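Local atomic coordinates of polymeric immunoglobulin receptor (Mus musculus, PDB entry 4NOB), a protein that probably binds polymeric IgA and IgM and carries them across mucosal epithelia, using its first immunoglobulin domain in ligand recognition. Residues Y64-N69 and I81-L86. Coordinates in Å, arbitrary orientation, origin at the centre of the assembly. Numbering follows the deposited sequence.
Sequences YSGRAN and INIEQL
Residues 64-69 turn into strand 68-73, and residues 81-86 run out of strand 78-83. The two strands form an antiparallel hairpin. Tyr-64 to Arg-67 make a type II beta turn, closed by Arg-67 N to Tyr-64 O at 3.0 Å. Gly-66 takes its third position with positive phi (74/7). Ala-68 and Asn-69 are extended.

Asn-69 and Asn-82 are a hydrogen-bonded pair (CA-CA 5.2 Å): Asn-69 N donates to Asn-82 O at 3.0 Å, and Asn-82 N to Asn-69 O at 2.9 Å. Ala-68 and Ile-83 follow as a non-hydrogen-bonded pair (CA-CA 4.6 Å). Ile-83 instead makes its backbone bond to Val-22 on the next strand. Glu-84 N then donates to Arg-67 O at 2.9 Å.

The Arg-67 side chain has chi1 p and is otherwise extended through chi3. NH1 donates to Glu-84 O at 3.2 Å, so both backbone polar atoms of Glu-84 are bonded to Arg-67. NE is bonded to Glu-63 O, and NH2 makes a salt bridge to Asp-90, outside both segments. Gln-85 adopts a left-handed conformation (55/45) as the chain leaves the strand.

Tyr-64 and Ile-83 meet on the inner side. Ile-83 CG2 lies over one ring face, 4.0 Å from Tyr-64 CZ. Tyr-64 OH is hydrogen-bonded to Trp-41 NE1. On the other face of the sheet, Asn-82 OD1 bonds to Ser-23 OG.

This is the base of the D-E hairpin of an immunoglobulin V-set domain, where Arg-67, at the start of strand D, reaches past residues 81-86 to Asp-90 in the E-F loop, the Arg-Asp pair characteristic of the V-set.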
loop_
_atom_site.group_PDB
_atom_site.type_symbol
_atom_site.label_atom_id
_atom_site.label_comp_id
_atom_site.label_asym_id
_atom_site.label_seq_id
_atom_site.Cartn_x
_atom_site.Cartn_y
_atom_site.Cartn_z
ATOM N N TYR A 64 3.177 -11.756 0.509
ATOM C CA TYR A 64 4.268 -10.792 0.441
ATOM C C TYR A 64 5.556 -11.244 1.140
ATOM O O TYR A 64 6.497 -10.481 1.219
ATOM C CB TYR A 64 3.820 -9.475 1.065
ATOM C CG TYR A 64 2.994 -8.571 0.217
ATOM C CD1 TYR A 64 2.609 -8.899 -1.056
ATOM C CD2 TYR A 64 2.638 -7.333 0.673
ATOM C CE1 TYR A 64 1.866 -7.983 -1.821
ATOM C CE2 TYR A 64 1.906 -6.431 -0.103
ATOM C CZ TYR A 64 1.488 -6.795 -1.320
ATOM O OH TYR A 64 0.767 -5.881 -2.085
ATOM N N SER A 65 5.671 -12.511 1.558
ATOM C CA SER A 65 6.885 -13.014 2.214
ATOM C C SER A 65 8.041 -12.722 1.279
ATOM O O SER A 65 8.049 -12.991 0.086
ATOM C CB SER A 65 6.828 -14.542 2.392
ATOM O OG SER A 65 5.925 -14.863 3.466
ATOM N N GLY A 66 9.075 -12.158 1.845
ATOM C CA GLY A 66 10.264 -11.859 1.118
ATOM C C GLY A 66 10.260 -10.692 0.142
ATOM O O GLY A 66 11.324 -10.491 -0.565
ATOM N N ARG A 67 9.207 -9.908 0.094
ATOM C CA ARG A 67 9.087 -8.925 -0.975
ATOM C C ARG A 67 8.397 -7.669 -0.633
ATOM O O ARG A 67 7.998 -6.912 -1.538
ATOM C CB ARG A 67 8.539 -9.524 -2.271
ATOM C CG ARG A 67 7.076 -9.911 -2.229
ATOM C CD ARG A 67 6.588 -10.557 -3.507
ATOM N NE ARG A 67 5.161 -10.824 -3.499
ATOM C CZ ARG A 67 4.257 -10.274 -4.310
ATOM N NH1 ARG A 67 4.612 -9.349 -5.174
ATOM N NH2 ARG A 67 3.000 -10.589 -4.251
ATOM N N ALA A 68 8.151 -7.352 0.622
ATOM C CA ALA A 68 7.451 -6.102 0.943
ATOM C C ALA A 68 7.926 -5.500 2.227
ATOM O O ALA A 68 8.438 -6.158 3.144
ATOM C CB ALA A 68 5.936 -6.255 0.966
ATOM N N ASN A 69 7.730 -4.186 2.389
ATOM C CA ASN A 69 8.084 -3.448 3.633
ATOM C C ASN A 69 7.037 -2.310 3.686
ATOM O O ASN A 69 6.450 -1.868 2.701
ATOM C CB ASN A 69 9.524 -2.868 3.519
ATOM C CG ASN A 69 10.123 -2.362 4.822
ATOM O OD1 ASN A 69 9.540 -2.435 5.848
ATOM N ND2 ASN A 69 11.353 -1.818 4.742
ATOM N N ILE A 81 4.971 2.074 1.259
ATOM C CA ILE A 81 4.818 0.660 1.047
ATOM C C ILE A 81 5.657 0.271 -0.134
ATOM O O ILE A 81 5.464 0.748 -1.247
ATOM C CB ILE A 81 3.326 0.328 0.771
ATOM C CG1 ILE A 81 2.407 0.834 1.867
ATOM C CG2 ILE A 81 3.160 -1.157 0.611
ATOM C CD1 ILE A 81 1.489 1.926 1.452
ATOM N N ASN A 82 6.627 -0.583 0.123
ATOM C CA ASN A 82 7.508 -1.129 -0.952
ATOM C C ASN A 82 7.082 -2.529 -1.276
ATOM O O ASN A 82 6.905 -3.344 -0.359
ATOM C CB ASN A 82 8.949 -1.102 -0.460
ATOM C CG ASN A 82 9.529 0.303 -0.305
ATOM O OD1 ASN A 82 9.181 1.174 -1.030
ATOM N ND2 ASN A 82 10.406 0.456 0.626
ATOM N N ILE A 83 6.870 -2.810 -2.538
ATOM C CA ILE A 83 6.424 -4.108 -3.038
ATOM C C ILE A 83 7.289 -4.489 -4.189
ATOM O O ILE A 83 7.380 -3.747 -5.142
ATOM C CB ILE A 83 4.926 -4.146 -3.460
ATOM C CG1 ILE A 83 4.013 -3.382 -2.433
ATOM C CG2 ILE A 83 4.495 -5.590 -3.601
ATOM C CD1 ILE A 83 2.667 -3.155 -3.013
ATOM N N GLU A 84 7.908 -5.639 -4.091
ATOM C CA GLU A 84 8.886 -6.115 -5.056
ATOM C C GLU A 84 8.407 -7.369 -5.760
ATOM O O GLU A 84 7.459 -8.005 -5.379
ATOM C CB GLU A 84 10.269 -6.330 -4.429
ATOM C CG GLU A 84 10.646 -5.095 -3.649
ATOM C CD GLU A 84 11.326 -5.265 -2.362
ATOM O OE1 GLU A 84 11.645 -6.463 -2.022
ATOM O OE2 GLU A 84 11.571 -4.130 -1.738
ATOM N N GLN A 85 9.121 -7.742 -6.818
ATOM C CA GLN A 85 8.828 -8.993 -7.545
ATOM C C GLN A 85 7.388 -9.049 -7.989
ATOM O O GLN A 85 6.706 -10.023 -7.830
ATOM C CB GLN A 85 9.215 -10.211 -6.717
ATOM C CG GLN A 85 10.689 -10.181 -6.407
ATOM C CD GLN A 85 11.094 -11.358 -5.562
ATOM O OE1 GLN A 85 10.899 -12.508 -5.986
ATOM N NE2 GLN A 85 11.574 -11.092 -4.316
ATOM N N LEU A 86 6.914 -7.928 -8.552
ATOM C CA LEU A 86 5.523 -7.836 -8.962
ATOM C C LEU A 86 5.212 -8.805 -10.040
ATOM O O LEU A 86 6.061 -9.100 -10.906
ATOM C CB LEU A 86 5.183 -6.423 -9.370
ATOM C CG LEU A 86 5.235 -5.389 -8.270
ATOM C CD1 LEU A 86 5.142 -4.026 -8.807
ATOM C CD2 LEU A 86 4.078 -5.551 -7.253
#